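Local atomic coordinates of putative SAM-dependent O-methyltranferase (PDB entry 4YMH), a protein that binds S-adenosylmethionine and S-adenosylhomocysteine and probably transfers methyl groups to oxygen atoms of acceptor molecules in a cation-dependent manner. Residues G86-K91 with G117-L122; N129-L134 with V154-D159; G54-F59 with P223-V228. All coordinates share one frame; numbering follows the deposited sequence.

Overall arrangement
Contact 3 is the buried one, centred about 8 Å from the centre of the chain, whereas contacts 1 and 2, centred about 17 and 16 Å out, are partly exposed. Chemistry follows place. In contact 1 an arginine reaches a loop with one hydrogen bond and lays its guanidinium against the loop backbone; contact 2 is aliphatic packing between two helices with a lysine at its margin; contact 3 is aromatic and apolar. Contacts 1 and 2 hold consecutive elements, since strand 120-124 leads into helix 127-133, yet they do not touch. Contacts 1 and 3 do, through G86 CA and I58 CG2, 4.0 Å apart. Contact 3 joins distant parts of the sequence and encloses the other two along the chain.

Contact 1: G86-K91 with G117-L122; sequences GTRDTK and GDRVKL
A single arginine, R119, carries this partly exposed polar contact, reaching from the turn before edge strand 120-124 into the loop 87-91 that follows helix 78-86. Its NH1 donates to T87 OG1 at 2.8 Å, an N-H...O angle of 160°, and the hydroxyl oxygen lies nearly in the guanidinium plane. CG of R119 sits between the backbone N and the carbonyl carbon (chi1 68°), and from there the extended chain carries the guanidinium across to T87, R119 CD passing K91 CA at 3.6 Å. One face of the guanidinium is covered by the loop backbone: T87 O stands 3.7 Å from R119 CZ, and K91 CA 3.8 Å from R119 NE. The loop joins helix 78-86 to strand 93-98 in the Rossmann-like methyltransferase fold, where strand 120-124 pairs in parallel with 93-98. R119 NH2 also bonds Y84 O and T87 OG1 bonds W83 O, both carbonyls near the C-terminal end of the helix, whose partial negative charge would suit the cation; NH1 bonds A92 O, just before strand 93-98. R88 passes R119 at about a right angle, its CG 4.0 Å from R119 NH2, while its NE forms a salt bridge with E85.

Contact 2: N129-L134 with V154-D159; sequences NTLKTL and VKTILD
No ring or other flat group takes part where L131 and K132 meet T156 and I157; branched and straight aliphatic chains do the touching. The T156 methyl, CG2, fits between two neighbours, 3.8 Å from L131 CG and likewise 3.8 Å from K132 CG. L131 is aimed across by a CG anti to its backbone N (chi1 175°), which lays CD2 alongside T156 CB at 3.8 Å. The same methyl, L131 CD2, comes within 4.1 Å of I157 CG1, the two side chains crossing at about a right angle. At the exposed margin the extended K132 chain passes across T156, its CE 3.9 Å from T156 OG1; that hydroxyl makes a weak hydrogen bond with G152 O one helical turn back. With an alanine in place of L131, T156 CB and I157 CG1 would probably lose the leucine methyl packed against them, opening a gap between the helices. The two helical segments run nearly parallel, 11° apart with axes 9.9 Å from each other, as consecutive helices of the Rossmann-like fold on either side of strand 138-143 in the chain. Beneath them L131 rests on L70 of strand 68-72 and L97 of strand 93-98, while V154 packs on I231 of strand 228-233.

Contact 3: G54-F59 with P223-V228; sequences GSWMIF and PVFDGV
W56 and F225 form the tight half of this buried contact, and V228 the looser half. F225 reaches over one face of the indole with CE2, which lies 3.6 Å above the indole plane, displaced toward the rim, and 3.7 Å from W56 CD2. The six-membered ring of W56 and the F225 ring have planes 58° apart and centroids separated by 5.4 Å, so the pair is oblique. F225 CZ meets W56 CB at 4.0 Å. CG of W56 lies anti to the backbone N (chi1 165°), which swings the indole off helix 51-64 toward the loop. F225 sits in a type II' turn, V224 to G227, closed by G227 N bonding V224 O at 2.9 Å. The turn links strands 217-222 and 228-233, the antiparallel hairpin that ends the sheet of class I methyltransferases, and so brings the hairpin against this helix. V224 CG2 covers the centre of one face of the F225 ring. By comparison V228 only brushes the far end of the indole, its CG1 4.2 Å from W56 CH2. Neither half faces solvent; W56 and F225 also pack on L220 and L222 of the second subunit, respectively.

Contact 1: G86-K91 with G117-L122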
ATOM      1  N   GLY A  86       5.501   8.169 -14.407  1.00 24.06           N
ATOM      2  CA  GLY A  86       4.170   7.630 -14.191  1.00 27.57           C
ATOM      3  C   GLY A  86       3.057   8.471 -14.784  1.00 29.21           C
ATOM      4  O   GLY A  86       1.904   8.039 -14.815  1.00 28.69           O
ATOM      5  N   THR A  87       3.390   9.678 -15.241  1.00 24.93           N
ATOM      6  CA  THR A  87       2.380  10.554 -15.831  1.00 26.50           C
ATOM      7  C   THR A  87       2.694  11.026 -17.260  1.00 30.05           C
ATOM      8  O   THR A  87       2.221  12.082 -17.690  1.00 30.11           O
ATOM      9  CB  THR A  87       2.168  11.791 -14.948  1.00 26.27           C
ATOM     10  OG1 THR A  87       3.424  12.449 -14.743  1.00 27.32           O
ATOM     11  CG2 THR A  87       1.561  11.393 -13.611  1.00 18.50           C
ATOM     12  N   ARG A  88       3.471  10.239 -17.999  1.00 30.06           N
ATOM     13  CA  ARG A  88       3.825  10.588 -19.369  1.00 33.40           C
ATOM     14  C   ARG A  88       2.602  10.738 -20.276  1.00 38.22           C
ATOM     15  O   ARG A  88       2.594  11.577 -21.169  1.00 38.05           O
ATOM     16  CB  ARG A  88       4.762   9.540 -19.970  1.00 38.33           C
ATOM     17  CG  ARG A  88       6.203   9.684 -19.565  1.00 39.67           C
ATOM     18  CD  ARG A  88       7.078   8.675 -20.277  1.00 44.73           C
ATOM     19  NE  ARG A  88       8.458   8.772 -19.819  1.00 47.44           N
ATOM     20  CZ  ARG A  88       9.376   9.562 -20.362  1.00 50.16           C
ATOM     21  NH1 ARG A  88       9.070  10.325 -21.405  1.00 52.76           N
ATOM     22  NH2 ARG A  88      10.605   9.583 -19.865  1.00 50.34           N
ATOM     23  N   ASP A  89       1.580   9.923 -20.052  1.00 39.95           N
ATOM     24  CA  ASP A  89       0.423   9.907 -20.945  1.00 46.82           C
ATOM     25  C   ASP A  89      -0.469  11.135 -20.793  1.00 44.47           C
ATOM     26  O   ASP A  89      -1.086  11.583 -21.757  1.00 46.50           O
ATOM     27  CB  ASP A  89      -0.403   8.635 -20.723  1.00 54.04           C
ATOM     28  CG  ASP A  89       0.197   7.422 -21.420  1.00 59.72           C
ATOM     29  OD1 ASP A  89       1.088   7.604 -22.277  1.00 59.89           O
ATOM     30  OD2 ASP A  89      -0.231   6.284 -21.123  1.00 62.31           O
ATOM     31  N   THR A  90      -0.528  11.684 -19.588  1.00 41.26           N
ATOM     32  CA  THR A  90      -1.395  12.825 -19.311  1.00 39.72           C
ATOM     33  C   THR A  90      -0.653  14.159 -19.227  1.00 40.34           C
ATOM     34  O   THR A  90      -1.277  15.222 -19.177  1.00 39.08           O
ATOM     35  CB  THR A  90      -2.124  12.634 -17.996  1.00 38.85           C
ATOM     36  OG1 THR A  90      -1.182  12.769 -16.926  1.00 39.06           O
ATOM     37  CG2 THR A  90      -2.750  11.255 -17.940  1.00 41.44           C
ATOM     38  N   LYS A  91       0.674  14.092 -19.172  1.00 38.29           N
ATOM     39  CA  LYS A  91       1.509  15.274 -18.976  1.00 36.81           C
ATOM     40  C   LYS A  91       1.063  16.063 -17.736  1.00 32.92           C
ATOM     41  O   LYS A  91       0.910  17.285 -17.784  1.00 33.91           O
ATOM     42  CB  LYS A  91       1.483  16.162 -20.222  1.00 41.31           C
ATOM     43  CG  LYS A  91       1.765  15.421 -21.536  1.00 46.17           C
ATOM     44  CD  LYS A  91       3.173  14.846 -21.596  1.00 47.27           C
ATOM     45  CE  LYS A  91       3.398  14.052 -22.882  1.00 50.05           C
ATOM     46  NZ  LYS A  91       4.048  14.853 -23.958  1.00 53.11           N
ATOM     47  N   GLY A 117       9.930  18.106 -19.563  1.00 53.67           N
ATOM     48  CA  GLY A 117       9.373  19.284 -20.194  1.00 54.87           C
ATOM     49  C   GLY A 117       9.218  20.417 -19.206  1.00 52.95           C
ATOM     50  O   GLY A 117       9.843  20.425 -18.146  1.00 54.52           O
ATOM     51  N   ASP A 118       8.348  21.350 -19.498  1.00 51.51           N
ATOM     52  CA  ASP A 118       8.047  22.431 -18.596  1.00 54.28           C
ATOM     53  C   ASP A 118       7.198  21.923 -17.459  1.00 47.89           C
ATOM     54  O   ASP A 118       7.059  22.574 -16.465  1.00 50.32           O
ATOM     55  CB  ASP A 118       7.242  23.505 -19.324  1.00 64.71           C
ATOM     56  CG  ASP A 118       8.121  24.486 -20.079  1.00 74.98           C
ATOM     57  OD1 ASP A 118       7.803  25.677 -20.079  1.00 77.81           O
ATOM     58  OD2 ASP A 118       9.135  24.071 -20.665  1.00 80.72           O
ATOM     59  N   ARG A 119       6.596  20.760 -17.622  1.00 41.22           N
ATOM     60  CA  ARG A 119       5.657  20.265 -16.601  1.00 35.57           C
ATOM     61  C   ARG A 119       6.261  19.887 -15.243  1.00 33.27           C
ATOM     62  O   ARG A 119       5.516  19.689 -14.278  1.00 35.52           O
ATOM     63  CB  ARG A 119       4.867  19.067 -17.144  1.00 36.15           C
ATOM     64  CG  ARG A 119       5.625  17.771 -17.395  1.00 34.87           C
ATOM     65  CD  ARG A 119       4.662  16.779 -18.103  1.00 37.91           C
ATOM     66  NE  ARG A 119       5.224  15.445 -18.329  1.00 35.31           N
ATOM     67  CZ  ARG A 119       5.069  14.408 -17.507  1.00 30.18           C
ATOM     68  NH1 ARG A 119       4.372  14.541 -16.392  1.00 28.57           N
ATOM     69  NH2 ARG A 119       5.613  13.236 -17.797  1.00 33.65           N
ATOM     70  N   VAL A 120       7.585  19.772 -15.156  1.00 33.37           N
ATOM     71  CA  VAL A 120       8.250  19.580 -13.864  1.00 32.41           C
ATOM     72  C   VAL A 120       8.783  20.915 -13.368  1.00 32.95           C
ATOM     73  O   VAL A 120       9.565  21.549 -14.038  1.00 32.89           O
ATOM     74  CB  VAL A 120       9.404  18.574 -13.945  1.00 36.28           C
ATOM     75  CG1 VAL A 120      10.126  18.488 -12.616  1.00 35.89           C
ATOM     76  CG2 VAL A 120       8.884  17.210 -14.378  1.00 37.12           C
ATOM     77  N   LYS A 121       8.342  21.335 -12.195  1.00 32.26           N
ATOM     78  CA  LYS A 121       8.617  22.665 -11.691  1.00 35.59           C
ATOM     79  C   LYS A 121       9.235  22.567 -10.299  1.00 31.64           C
ATOM     80  O   LYS A 121       8.577  22.134  -9.362  1.00 28.76           O
ATOM     81  CB  LYS A 121       7.327  23.485 -11.656  1.00 40.83           C
ATOM     82  CG  LYS A 121       7.501  24.946 -11.277  1.00 50.29           C
ATOM     83  CD  LYS A 121       6.150  25.644 -11.248  1.00 57.98           C
ATOM     84  CE  LYS A 121       6.289  27.130 -10.957  1.00 66.20           C
ATOM     85  NZ  LYS A 121       4.965  27.813 -10.964  1.00 71.46           N
ATOM     86  N   LEU A 122      10.507  22.940 -10.181  1.00 33.13           N
ATOM     87  CA  LEU A 122      11.177  22.935  -8.885  1.00 35.27           C
ATOM     88  C   LEU A 122      11.105  24.315  -8.249  1.00 34.20           C
ATOM     89  O   LEU A 122      11.494  25.313  -8.853  1.00 35.20           O
ATOM     90  CB  LEU A 122      12.635  22.499  -9.020  1.00 37.67           C
ATOM     91  CG  LEU A 122      13.493  22.515  -7.754  1.00 42.51           C
ATOM     92  CD1 LEU A 122      12.901  21.635  -6.675  1.00 43.07           C
ATOM     93  CD2 LEU A 122      14.909  22.072  -8.077  1.00 46.78           C
TER

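Contact 2: N129-L134 with V154-D159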
ATOM      1  N   ASN A 129       7.196  27.907   4.039  1.00 38.26           N
ATOM      2  CA  ASN A 129       6.664  29.132   3.431  1.00 42.32           C
ATOM      3  C   ASN A 129       6.182  28.975   1.984  1.00 39.69           C
ATOM      4  O   ASN A 129       5.120  29.476   1.636  1.00 42.61           O
ATOM      5  CB  ASN A 129       7.688  30.266   3.482  1.00 49.82           C
ATOM      6  CG  ASN A 129       8.390  30.362   4.824  1.00 56.48           C
ATOM      7  OD1 ASN A 129       7.764  30.673   5.838  1.00 55.98           O
ATOM      8  ND2 ASN A 129       9.704  30.185   4.823  1.00 58.95           N
ATOM      9  N   THR A 130       6.933  28.270   1.144  1.00 34.14           N
ATOM     10  CA  THR A 130       6.547  28.183  -0.274  1.00 33.03           C
ATOM     11  C   THR A 130       5.262  27.388  -0.471  1.00 31.77           C
ATOM     12  O   THR A 130       4.472  27.721  -1.346  1.00 35.78           O
ATOM     13  CB  THR A 130       7.660  27.567  -1.147  1.00 30.70           C
ATOM     14  OG1 THR A 130       7.942  26.242  -0.698  1.00 28.56           O
ATOM     15  CG2 THR A 130       8.936  28.413  -1.063  1.00 33.67           C
ATOM     16  N   LEU A 131       5.039  26.360   0.347  1.00 28.38           N
ATOM     17  CA  LEU A 131       3.813  25.555   0.250  1.00 26.48           C
ATOM     18  C   LEU A 131       2.566  26.439   0.359  1.00 27.75           C
ATOM     19  O   LEU A 131       1.585  26.220  -0.346  1.00 27.63           O
ATOM     20  CB  LEU A 131       3.782  24.464   1.330  1.00 24.69           C
ATOM     21  CG  LEU A 131       2.517  23.603   1.466  1.00 23.43           C
ATOM     22  CD1 LEU A 131       2.301  22.744   0.223  1.00 24.07           C
ATOM     23  CD2 LEU A 131       2.605  22.719   2.718  1.00 26.85           C
ATOM     24  N   LYS A 132       2.616  27.460   1.211  1.00 29.86           N
ATOM     25  CA  LYS A 132       1.481  28.375   1.366  1.00 32.21           C
ATOM     26  C   LYS A 132       1.222  29.223   0.120  1.00 36.55           C
ATOM     27  O   LYS A 132       0.113  29.724  -0.075  1.00 40.03           O
ATOM     28  CB  LYS A 132       1.690  29.297   2.569  1.00 37.19           C
ATOM     29  CG  LYS A 132       1.720  28.562   3.891  1.00 37.26           C
ATOM     30  CD  LYS A 132       1.966  29.503   5.058  1.00 41.40           C
ATOM     31  CE  LYS A 132       2.156  28.695   6.333  1.00 43.22           C
ATOM     32  NZ  LYS A 132       2.186  29.547   7.546  1.00 46.73           N
ATOM     33  N   THR A 133       2.235  29.382  -0.724  1.00 34.77           N
ATOM     34  CA  THR A 133       2.093  30.208  -1.919  1.00 38.27           C
ATOM     35  C   THR A 133       1.472  29.449  -3.086  1.00 37.07           C
ATOM     36  O   THR A 133       1.091  30.050  -4.084  1.00 35.46           O
ATOM     37  CB  THR A 133       3.437  30.753  -2.400  1.00 40.28           C
ATOM     38  OG1 THR A 133       4.231  29.665  -2.888  1.00 41.86           O
ATOM     39  CG2 THR A 133       4.159  31.451  -1.275  1.00 45.71           C
ATOM     40  N   LEU A 134       1.391  28.129  -2.977  1.00 34.50           N
ATOM     41  CA  LEU A 134       0.849  27.337  -4.076  1.00 33.15           C
ATOM     42  C   LEU A 134      -0.642  27.599  -4.277  1.00 35.59           C
ATOM     43  O   LEU A 134      -1.361  27.895  -3.323  1.00 33.08           O
ATOM     44  CB  LEU A 134       1.100  25.858  -3.832  1.00 28.48           C
ATOM     45  CG  LEU A 134       2.571  25.454  -3.728  1.00 27.76           C
ATOM     46  CD1 LEU A 134       2.696  23.944  -3.671  1.00 25.60           C
ATOM     47  CD2 LEU A 134       3.388  26.051  -4.886  1.00 29.29           C
ATOM     48  N   VAL A 154       0.855  19.192   6.464  1.00 20.30           N
ATOM     49  CA  VAL A 154      -0.463  18.606   6.230  1.00 17.89           C
ATOM     50  C   VAL A 154      -1.497  19.646   6.630  1.00 21.20           C
ATOM     51  O   VAL A 154      -2.506  19.837   5.934  1.00 20.70           O
ATOM     52  CB  VAL A 154      -0.665  17.280   7.003  1.00 19.55           C
ATOM     53  CG1 VAL A 154      -2.135  16.860   6.975  1.00 21.29           C
ATOM     54  CG2 VAL A 154       0.202  16.175   6.407  1.00 19.81           C
ATOM     55  N   LYS A 155      -1.203  20.395   7.694  1.00 20.98           N
ATOM     56  CA  LYS A 155      -2.163  21.393   8.148  1.00 24.45           C
ATOM     57  C   LYS A 155      -2.401  22.417   7.030  1.00 25.40           C
ATOM     58  O   LYS A 155      -3.553  22.709   6.667  1.00 23.43           O
ATOM     59  CB  LYS A 155      -1.666  22.085   9.425  1.00 24.87           C
ATOM     60  CG  LYS A 155      -2.623  23.100   9.997  1.00 31.58           C
ATOM     61  CD  LYS A 155      -1.990  23.816  11.176  1.00 35.49           C
ATOM     62  CE  LYS A 155      -2.808  25.018  11.603  1.00 42.88           C
ATOM     63  NZ  LYS A 155      -4.177  24.574  11.948  1.00 46.58           N
ATOM     64  N   THR A 156      -1.307  22.899   6.443  1.00 24.79           N
ATOM     65  CA  THR A 156      -1.405  23.906   5.396  1.00 23.76           C
ATOM     66  C   THR A 156      -2.216  23.311   4.263  1.00 23.59           C
ATOM     67  O   THR A 156      -3.176  23.926   3.768  1.00 27.26           O
ATOM     68  CB  THR A 156      -0.013  24.359   4.900  1.00 24.36           C
ATOM     69  OG1 THR A 156       0.632  25.124   5.928  1.00 26.45           O
ATOM     70  CG2 THR A 156      -0.124  25.230   3.647  1.00 23.21           C
ATOM     71  N   ILE A 157      -1.888  22.066   3.935  1.00 21.83           N
ATOM     72  CA  ILE A 157      -2.496  21.411   2.783  1.00 25.56           C
ATOM     73  C   ILE A 157      -3.996  21.325   2.991  1.00 25.52           C
ATOM     74  O   ILE A 157      -4.779  21.653   2.100  1.00 22.87           O
ATOM     75  CB  ILE A 157      -1.885  20.020   2.557  1.00 23.31           C
ATOM     76  CG1 ILE A 157      -0.493  20.175   1.946  1.00 23.83           C
ATOM     77  CG2 ILE A 157      -2.765  19.182   1.665  1.00 25.33           C
ATOM     78  CD1 ILE A 157       0.359  18.936   2.027  1.00 21.19           C
ATOM     79  N   LEU A 158      -4.413  20.978   4.201  1.00 22.88           N
ATOM     80  CA  LEU A 158      -5.842  20.844   4.394  1.00 21.55           C
ATOM     81  C   LEU A 158      -6.479  22.217   4.531  1.00 26.07           C
ATOM     82  O   LEU A 158      -7.568  22.446   3.996  1.00 25.96           O
ATOM     83  CB  LEU A 158      -6.149  19.988   5.605  1.00 20.88           C
ATOM     84  CG  LEU A 158      -5.586  18.578   5.456  1.00 18.88           C
ATOM     85  CD1 LEU A 158      -5.707  17.861   6.793  1.00 19.73           C
ATOM     86  CD2 LEU A 158      -6.322  17.811   4.357  1.00 19.41           C
ATOM     87  N   ASP A 159      -5.792  23.139   5.207  1.00 24.04           N
ATOM     88  CA  ASP A 159      -6.419  24.429   5.509  1.00 26.56           C
ATOM     89  C   ASP A 159      -6.690  25.200   4.226  1.00 32.04           C
ATOM     90  O   ASP A 159      -7.714  25.879   4.104  1.00 27.83           O
ATOM     91  CB  ASP A 159      -5.552  25.278   6.443  1.00 30.13           C
ATOM     92  CG  ASP A 159      -5.567  24.787   7.888  1.00 34.64           C
ATOM     93  OD1 ASP A 159      -6.364  23.883   8.233  1.00 32.46           O
ATOM     94  OD2 ASP A 159      -4.783  25.337   8.692  1.00 35.49           O
TER

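Contact 3: G54-F59 with P223-V228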
ATOM      1  N   GLY A  54      10.478   3.227  -6.140  1.00 19.48           N
ATOM      2  CA  GLY A  54      10.310   3.828  -7.454  1.00 20.73           C
ATOM      3  C   GLY A  54       9.231   3.147  -8.286  1.00 19.86           C
ATOM      4  O   GLY A  54       8.363   3.797  -8.889  1.00 19.65           O
ATOM      5  N   SER A  55       9.284   1.824  -8.323  1.00 19.98           N
ATOM      6  CA  SER A  55       8.229   1.059  -9.015  1.00 16.36           C
ATOM      7  C   SER A  55       6.855   1.352  -8.417  1.00 18.07           C
ATOM      8  O   SER A  55       5.870   1.473  -9.141  1.00 18.92           O
ATOM      9  CB  SER A  55       8.527  -0.432  -8.956  1.00 19.07           C
ATOM     10  OG  SER A  55       9.730  -0.709  -9.656  1.00 26.85           O
ATOM     11  N   TRP A  56       6.798   1.481  -7.096  1.00 18.03           N
ATOM     12  CA  TRP A  56       5.535   1.785  -6.413  1.00 17.53           C
ATOM     13  C   TRP A  56       4.995   3.165  -6.800  1.00 21.71           C
ATOM     14  O   TRP A  56       3.801   3.334  -7.036  1.00 17.06           O
ATOM     15  CB  TRP A  56       5.735   1.692  -4.896  1.00 18.66           C
ATOM     16  CG  TRP A  56       4.654   2.311  -4.073  1.00 18.26           C
ATOM     17  CD1 TRP A  56       3.372   1.862  -3.921  1.00 20.86           C
ATOM     18  CD2 TRP A  56       4.771   3.474  -3.255  1.00 20.04           C
ATOM     19  NE1 TRP A  56       2.685   2.675  -3.054  1.00 18.91           N
ATOM     20  CE2 TRP A  56       3.519   3.677  -2.636  1.00 24.27           C
ATOM     21  CE3 TRP A  56       5.815   4.365  -2.977  1.00 22.79           C
ATOM     22  CZ2 TRP A  56       3.282   4.733  -1.765  1.00 25.72           C
ATOM     23  CZ3 TRP A  56       5.577   5.416  -2.111  1.00 28.60           C
ATOM     24  CH2 TRP A  56       4.320   5.591  -1.514  1.00 28.39           C
ATOM     25  N   MET A  57       5.877   4.158  -6.865  1.00 18.03           N
ATOM     26  CA  MET A  57       5.461   5.497  -7.239  1.00 18.54           C
ATOM     27  C   MET A  57       4.928   5.515  -8.663  1.00 18.64           C
ATOM     28  O   MET A  57       3.874   6.100  -8.927  1.00 20.23           O
ATOM     29  CB  MET A  57       6.634   6.487  -7.080  1.00 16.65           C
ATOM     30  CG  MET A  57       7.079   6.653  -5.635  1.00 16.24           C
ATOM     31  SD  MET A  57       8.487   7.772  -5.494  1.00 28.59           S
ATOM     32  CE  MET A  57       9.795   6.798  -6.132  1.00 32.57           C
ATOM     33  N   ILE A  58       5.645   4.868  -9.582  1.00 18.43           N
ATOM     34  CA  ILE A  58       5.213   4.852 -10.974  1.00 21.33           C
ATOM     35  C   ILE A  58       3.871   4.116 -11.127  1.00 22.00           C
ATOM     36  O   ILE A  58       2.968   4.587 -11.826  1.00 21.21           O
ATOM     37  CB  ILE A  58       6.281   4.206 -11.880  1.00 19.00           C
ATOM     38  CG1 ILE A  58       7.551   5.082 -11.874  1.00 21.25           C
ATOM     39  CG2 ILE A  58       5.745   4.043 -13.295  1.00 19.40           C
ATOM     40  CD1 ILE A  58       8.689   4.528 -12.689  1.00 22.94           C
ATOM     41  N   PHE A  59       3.752   2.967 -10.467  1.00 18.05           N
ATOM     42  CA  PHE A  59       2.498   2.200 -10.490  1.00 19.21           C
ATOM     43  C   PHE A  59       1.342   3.045  -9.970  1.00 18.17           C
ATOM     44  O   PHE A  59       0.277   3.136 -10.597  1.00 19.27           O
ATOM     45  CB  PHE A  59       2.632   0.917  -9.659  1.00 18.95           C
ATOM     46  CG  PHE A  59       1.418  -0.004  -9.734  1.00 19.99           C
ATOM     47  CD1 PHE A  59       0.281   0.245  -8.981  1.00 20.06           C
ATOM     48  CD2 PHE A  59       1.436  -1.132 -10.555  1.00 20.28           C
ATOM     49  CE1 PHE A  59      -0.827  -0.608  -9.050  1.00 17.12           C
ATOM     50  CE2 PHE A  59       0.348  -1.991 -10.613  1.00 19.67           C
ATOM     51  CZ  PHE A  59      -0.790  -1.722  -9.882  1.00 16.52           C
ATOM     52  N   PRO A 223       2.103  -0.222   7.092  1.00 18.75           N
ATOM     53  CA  PRO A 223       3.413  -0.739   7.506  1.00 17.55           C
ATOM     54  C   PRO A 223       4.185  -1.301   6.308  1.00 20.53           C
ATOM     55  O   PRO A 223       4.453  -2.510   6.222  1.00 19.25           O
ATOM     56  CB  PRO A 223       3.060  -1.838   8.514  1.00 17.97           C
ATOM     57  CG  PRO A 223       1.739  -2.372   7.997  1.00 16.46           C
ATOM     58  CD  PRO A 223       1.009  -1.169   7.401  1.00 21.82           C
ATOM     59  N   VAL A 224       4.514  -0.405   5.380  1.00 15.30           N
ATOM     60  CA  VAL A 224       5.273  -0.763   4.182  1.00 17.48           C
ATOM     61  C   VAL A 224       6.465   0.205   4.085  1.00 15.03           C
ATOM     62  O   VAL A 224       6.369   1.342   4.523  1.00 17.03           O
ATOM     63  CB  VAL A 224       4.366  -0.703   2.910  1.00 14.96           C
ATOM     64  CG1 VAL A 224       4.038   0.740   2.535  1.00 15.12           C
ATOM     65  CG2 VAL A 224       4.962  -1.498   1.722  1.00 16.90           C
ATOM     66  N   PHE A 225       7.579  -0.259   3.525  1.00 15.55           N
ATOM     67  CA  PHE A 225       8.793   0.553   3.402  1.00 19.80           C
ATOM     68  C   PHE A 225       9.187   1.072   4.793  1.00 20.15           C
ATOM     69  O   PHE A 225       9.272   0.289   5.730  1.00 20.13           O
ATOM     70  CB  PHE A 225       8.577   1.683   2.387  1.00 16.29           C
ATOM     71  CG  PHE A 225       8.149   1.190   1.015  1.00 18.28           C
ATOM     72  CD1 PHE A 225       8.832   0.159   0.395  1.00 21.90           C
ATOM     73  CD2 PHE A 225       7.067   1.752   0.353  1.00 15.72           C
ATOM     74  CE1 PHE A 225       8.459  -0.301  -0.865  1.00 22.47           C
ATOM     75  CE2 PHE A 225       6.693   1.293  -0.912  1.00 18.97           C
ATOM     76  CZ  PHE A 225       7.391   0.260  -1.512  1.00 17.07           C
ATOM     77  N   ASP A 226       9.406   2.375   4.939  1.00 16.45           N
ATOM     78  CA  ASP A 226       9.783   2.937   6.244  1.00 18.06           C
ATOM     79  C   ASP A 226       8.550   3.577   6.900  1.00 20.07           C
ATOM     80  O   ASP A 226       8.650   4.527   7.669  1.00 20.02           O
ATOM     81  CB  ASP A 226      10.930   3.952   6.076  1.00 17.09           C
ATOM     82  CG  ASP A 226      11.555   4.390   7.411  1.00 23.76           C
ATOM     83  OD1 ASP A 226      11.476   3.644   8.414  1.00 20.98           O
ATOM     84  OD2 ASP A 226      12.136   5.499   7.442  1.00 24.21           O
ATOM     85  N   GLY A 227       7.373   3.032   6.589  1.00 20.69           N
ATOM     86  CA  GLY A 227       6.121   3.545   7.126  1.00 14.71           C
ATOM     87  C   GLY A 227       5.542   4.591   6.189  1.00 18.90           C
ATOM     88  O   GLY A 227       6.173   5.610   5.932  1.00 20.64           O
ATOM     89  N   VAL A 228       4.338   4.343   5.679  1.00 17.30           N
ATOM     90  CA  VAL A 228       3.718   5.295   4.760  1.00 15.19           C
ATOM     91  C   VAL A 228       2.339   5.682   5.261  1.00 15.18           C
ATOM     92  O   VAL A 228       1.452   4.838   5.346  1.00 16.34           O
ATOM     93  CB  VAL A 228       3.593   4.717   3.344  1.00 14.02           C
ATOM     94  CG1 VAL A 228       2.848   5.700   2.420  1.00 13.94           C
ATOM     95  CG2 VAL A 228       4.989   4.352   2.794  1.00 12.98           C
TER